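Local coordinates for protein chitinase (Paenibacillus sp. FPU-7, PDB 5GZT) that probably hydrolyses internal beta-1,4 linkages of chitin and chitodextrins, acting as an endochitinase with two glycoside hydrolase family 18 domains, at residues T980-S992 and Y1067-N1079. Numbering follows the deposited sequence.
Sequences TAHQASVYTSALS and YWDNSAKAPYLYN
His982 and Ser989 both donate to one carboxylate oxygen of Asp1069. His982 NE2 reaches Asp1069 OD2 over 2.9 Å on the anti side, somewhat tilted from the carboxylate plane although the acceptor lies in the plane of the ring. Ser989 OG donates to the same Asp1069 OD2 at 2.6 Å, on that oxygen's syn lone pair; with its hydroxyl trans to the backbone N (chi1 179°), this serine also accepts from the amide of Leu991 in an ST turn. The other oxygen, OD1, is held within its own hairpin by the Ser1071 hydroxyl, on the syn lone pair, and by the Ala1072 amide, from above the carboxylate plane, in an Asx motif. Replacing Asp1069 with an alanine would probably leave His982 NE2 and the Ser989 hydroxyl without their shared acceptor and the Ala1072 amide and Ser1071 hydroxyl without theirs. The turn 1070-1072 joins strands 1065-1069 and 1074-1079, a hairpin with a G1 beta bulge at Lys1073 and Ala1074, in the small antiparallel sheet that accompanies the second family 18 TIM barrel; residues 980-992 belong to the loop between barrel strand 964-967 and helix 998-1007. The methyl of Ala1074 sits over one face of the His982 ring, a CH-pi contact 3.9 Å from Ala1074 CB to the ring centroid, while Tyr1076 CD1 meets the ring's edge. A water lies 2.7 Å from His982 ND1 and donates to Pro1075 O. Further along, Ala990 N gives Ser1071 OG a nearly straight bond of 2.7 Å (172°), and Tyr987 N donates to Ala1072 O at 3.0 Å. A second water accepts from Val986 N and donates to Lys1073 O, and a third donates to the carbonyl oxygens of Thr988 and Ser1071.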
# COMPACT_ATOMS: atom_id res chain seq x y z
N THR B 980 -11.05 -20.02 19.04
CA THR B 980 -11.34 -19.43 20.34
C THR B 980 -11.38 -17.87 20.20
O THR B 980 -10.79 -17.29 19.25
CB THR B 980 -10.30 -19.81 21.39
OG1 THR B 980 -9.05 -19.16 21.08
CG2 THR B 980 -10.16 -21.34 21.47
N ALA B 981 -12.00 -17.24 21.20
CA ALA B 981 -12.19 -15.77 21.23
C ALA B 981 -13.01 -15.36 22.45
O ALA B 981 -13.44 -16.23 23.26
CB ALA B 981 -12.82 -15.26 19.92
N HIS B 982 -13.17 -14.03 22.66
CA HIS B 982 -13.82 -13.55 23.87
C HIS B 982 -15.33 -13.51 23.60
O HIS B 982 -15.78 -12.93 22.56
CB HIS B 982 -13.35 -12.18 24.18
CG HIS B 982 -11.88 -12.08 24.46
ND1 HIS B 982 -11.29 -12.70 25.54
CD2 HIS B 982 -10.91 -11.36 23.84
CE1 HIS B 982 -10.00 -12.41 25.54
NE2 HIS B 982 -9.75 -11.57 24.55
N GLN B 983 -16.06 -14.19 24.47
CA GLN B 983 -17.56 -14.28 24.36
C GLN B 983 -18.29 -13.04 24.87
O GLN B 983 -19.44 -12.83 24.49
CB GLN B 983 -18.12 -15.53 25.05
CG GLN B 983 -18.04 -15.58 26.58
CD GLN B 983 -19.39 -15.56 27.31
OE1 GLN B 983 -20.47 -15.18 26.74
NE2 GLN B 983 -19.33 -15.91 28.59
N ALA B 984 -17.62 -12.22 25.68
CA ALA B 984 -18.23 -11.11 26.38
C ALA B 984 -17.34 -9.87 26.55
O ALA B 984 -17.58 -9.03 27.43
CB ALA B 984 -18.65 -11.60 27.75
N SER B 985 -16.34 -9.70 25.69
CA SER B 985 -15.33 -8.66 25.96
C SER B 985 -15.90 -7.25 25.86
O SER B 985 -16.62 -6.93 24.89
CB SER B 985 -14.16 -8.78 25.00
OG SER B 985 -14.58 -8.71 23.66
N VAL B 986 -15.52 -6.40 26.80
CA VAL B 986 -15.95 -5.02 26.79
C VAL B 986 -15.36 -4.18 25.65
O VAL B 986 -16.15 -3.44 25.01
CB VAL B 986 -15.88 -4.38 28.16
CG1 VAL B 986 -14.58 -4.69 28.88
CG2 VAL B 986 -16.13 -2.88 28.08
N TYR B 987 -14.07 -4.38 25.29
CA TYR B 987 -13.51 -3.85 24.04
C TYR B 987 -13.05 -4.94 23.08
O TYR B 987 -12.93 -6.13 23.44
CB TYR B 987 -12.37 -2.83 24.34
CG TYR B 987 -12.77 -1.67 25.28
CD1 TYR B 987 -13.36 -0.49 24.82
CD2 TYR B 987 -12.51 -1.73 26.59
CE1 TYR B 987 -13.70 0.58 25.71
CE2 TYR B 987 -12.86 -0.72 27.46
CZ TYR B 987 -13.46 0.43 27.03
OH TYR B 987 -13.79 1.40 28.03
N THR B 988 -12.94 -4.56 21.81
CA THR B 988 -12.57 -5.53 20.79
C THR B 988 -11.02 -5.68 20.93
O THR B 988 -10.29 -4.66 20.90
CB THR B 988 -12.87 -5.00 19.39
OG1 THR B 988 -14.28 -4.84 19.17
CG2 THR B 988 -12.34 -5.99 18.35
N SER B 989 -10.52 -6.90 21.10
CA SER B 989 -9.04 -7.12 21.23
C SER B 989 -8.28 -6.55 20.03
O SER B 989 -8.70 -6.71 18.87
CB SER B 989 -8.74 -8.60 21.30
OG SER B 989 -7.32 -8.86 21.40
N ALA B 990 -7.11 -5.98 20.31
CA ALA B 990 -6.17 -5.49 19.24
C ALA B 990 -5.78 -6.64 18.33
O ALA B 990 -5.56 -6.44 17.14
CB ALA B 990 -4.92 -4.78 19.88
N LEU B 991 -5.78 -7.86 18.88
CA LEU B 991 -5.53 -9.09 18.10
C LEU B 991 -6.72 -9.72 17.38
O LEU B 991 -6.56 -10.79 16.82
CB LEU B 991 -4.83 -10.13 18.98
CG LEU B 991 -3.46 -9.65 19.47
CD1 LEU B 991 -2.70 -10.72 20.29
CD2 LEU B 991 -2.58 -9.17 18.30
N SER B 992 -7.89 -9.06 17.31
CA SER B 992 -8.95 -9.60 16.51
C SER B 992 -9.73 -8.45 15.87
O SER B 992 -10.87 -8.15 16.28
CB SER B 992 -9.84 -10.53 17.39
OG SER B 992 -10.74 -11.19 16.54
N TYR B 1067 -5.60 -15.59 32.54
CA TYR B 1067 -4.93 -14.58 31.74
C TYR B 1067 -5.87 -13.34 31.51
O TYR B 1067 -7.07 -13.37 31.87
CB TYR B 1067 -4.50 -15.21 30.41
CG TYR B 1067 -3.49 -16.36 30.63
CD1 TYR B 1067 -2.15 -16.09 31.02
CD2 TYR B 1067 -3.90 -17.70 30.53
CE1 TYR B 1067 -1.26 -17.16 31.25
CE2 TYR B 1067 -3.01 -18.75 30.72
CZ TYR B 1067 -1.69 -18.48 31.07
OH TYR B 1067 -0.87 -19.53 31.24
N TRP B 1068 -5.29 -12.28 30.93
CA TRP B 1068 -5.94 -11.03 30.77
C TRP B 1068 -5.60 -10.44 29.42
O TRP B 1068 -4.44 -10.15 29.19
CB TRP B 1068 -5.50 -10.13 31.89
CG TRP B 1068 -6.25 -8.77 31.86
CD1 TRP B 1068 -5.74 -7.56 31.43
CD2 TRP B 1068 -7.63 -8.51 32.19
NE1 TRP B 1068 -6.69 -6.58 31.54
CE2 TRP B 1068 -7.85 -7.13 31.99
CE3 TRP B 1068 -8.68 -9.28 32.70
CZ2 TRP B 1068 -9.09 -6.50 32.30
CZ3 TRP B 1068 -9.95 -8.64 32.97
CH2 TRP B 1068 -10.11 -7.28 32.77
N ASP B 1069 -6.57 -10.32 28.51
CA ASP B 1069 -6.40 -9.53 27.28
C ASP B 1069 -6.63 -8.05 27.57
O ASP B 1069 -7.76 -7.56 27.72
CB ASP B 1069 -7.28 -10.04 26.15
CG ASP B 1069 -7.07 -9.31 24.87
OD1 ASP B 1069 -6.55 -8.15 24.88
OD2 ASP B 1069 -7.48 -9.84 23.81
N ASN B 1070 -5.52 -7.31 27.66
CA ASN B 1070 -5.62 -5.96 28.16
C ASN B 1070 -6.25 -5.06 27.15
O ASN B 1070 -6.79 -4.05 27.51
CB ASN B 1070 -4.26 -5.41 28.60
CG ASN B 1070 -4.43 -4.20 29.51
OD1 ASN B 1070 -5.02 -4.29 30.60
ND2 ASN B 1070 -4.00 -3.04 29.01
N SER B 1071 -6.14 -5.36 25.86
CA SER B 1071 -6.75 -4.50 24.90
C SER B 1071 -8.29 -4.75 24.97
O SER B 1071 -9.05 -3.79 24.86
CB SER B 1071 -6.19 -4.68 23.46
OG SER B 1071 -6.52 -5.91 22.93
N ALA B 1072 -8.70 -6.00 25.21
CA ALA B 1072 -10.14 -6.37 25.31
C ALA B 1072 -10.76 -6.08 26.66
O ALA B 1072 -11.99 -5.99 26.76
CB ALA B 1072 -10.35 -7.85 24.97
N LYS B 1073 -9.91 -5.94 27.69
CA LYS B 1073 -10.29 -5.92 29.08
C LYS B 1073 -11.14 -7.13 29.44
O LYS B 1073 -12.20 -7.04 30.05
CB LYS B 1073 -11.00 -4.58 29.44
CG LYS B 1073 -10.22 -3.32 29.10
CD LYS B 1073 -8.89 -3.30 29.89
CE LYS B 1073 -7.99 -2.06 29.57
NZ LYS B 1073 -7.15 -1.88 30.79
N ALA B 1074 -10.62 -8.28 29.09
CA ALA B 1074 -11.33 -9.53 29.24
C ALA B 1074 -10.43 -10.58 29.81
O ALA B 1074 -9.30 -10.76 29.29
CB ALA B 1074 -11.85 -10.00 27.88
N PRO B 1075 -10.94 -11.35 30.79
CA PRO B 1075 -10.23 -12.51 31.27
C PRO B 1075 -10.52 -13.79 30.49
O PRO B 1075 -11.55 -13.93 29.77
CB PRO B 1075 -10.78 -12.65 32.67
CG PRO B 1075 -12.26 -12.30 32.47
CD PRO B 1075 -12.24 -11.19 31.49
N TYR B 1076 -9.57 -14.72 30.62
CA TYR B 1076 -9.71 -16.05 30.10
C TYR B 1076 -8.88 -17.01 30.92
O TYR B 1076 -7.95 -16.61 31.61
CB TYR B 1076 -9.38 -16.19 28.63
CG TYR B 1076 -8.00 -15.73 28.15
CD1 TYR B 1076 -7.68 -14.39 28.02
CD2 TYR B 1076 -7.03 -16.65 27.77
CE1 TYR B 1076 -6.42 -13.98 27.54
CE2 TYR B 1076 -5.79 -16.26 27.28
CZ TYR B 1076 -5.49 -14.91 27.18
OH TYR B 1076 -4.28 -14.51 26.72
N LEU B 1077 -9.24 -18.28 30.83
CA LEU B 1077 -8.58 -19.36 31.56
C LEU B 1077 -7.99 -20.25 30.49
O LEU B 1077 -8.65 -20.45 29.47
CB LEU B 1077 -9.57 -20.16 32.40
CG LEU B 1077 -9.82 -19.82 33.86
CD1 LEU B 1077 -9.50 -18.43 34.30
CD2 LEU B 1077 -11.22 -20.23 34.30
N TYR B 1078 -6.78 -20.79 30.73
CA TYR B 1078 -6.23 -21.89 29.92
C TYR B 1078 -5.70 -23.00 30.86
O TYR B 1078 -5.21 -22.76 32.00
CB TYR B 1078 -5.15 -21.39 28.95
CG TYR B 1078 -4.74 -22.44 27.92
CD1 TYR B 1078 -5.62 -22.85 26.94
CD2 TYR B 1078 -3.47 -23.06 27.95
CE1 TYR B 1078 -5.31 -23.83 26.04
CE2 TYR B 1078 -3.13 -24.06 27.01
CZ TYR B 1078 -4.05 -24.44 26.06
OH TYR B 1078 -3.78 -25.39 25.09
N ASN B 1079 -5.94 -24.22 30.42
CA ASN B 1079 -5.43 -25.42 31.13
C ASN B 1079 -4.91 -26.32 29.99
O ASN B 1079 -5.70 -26.92 29.26
CB ASN B 1079 -6.50 -26.12 31.97
CG ASN B 1079 -5.97 -27.36 32.71
OD1 ASN B 1079 -4.98 -27.97 32.32
ND2 ASN B 1079 -6.64 -27.74 33.81
O HOH W 1 -12.82 -13.61 27.54
O HOH W 2 -14.67 -7.89 29.04
O HOH W 3 -8.85 -2.89 22.11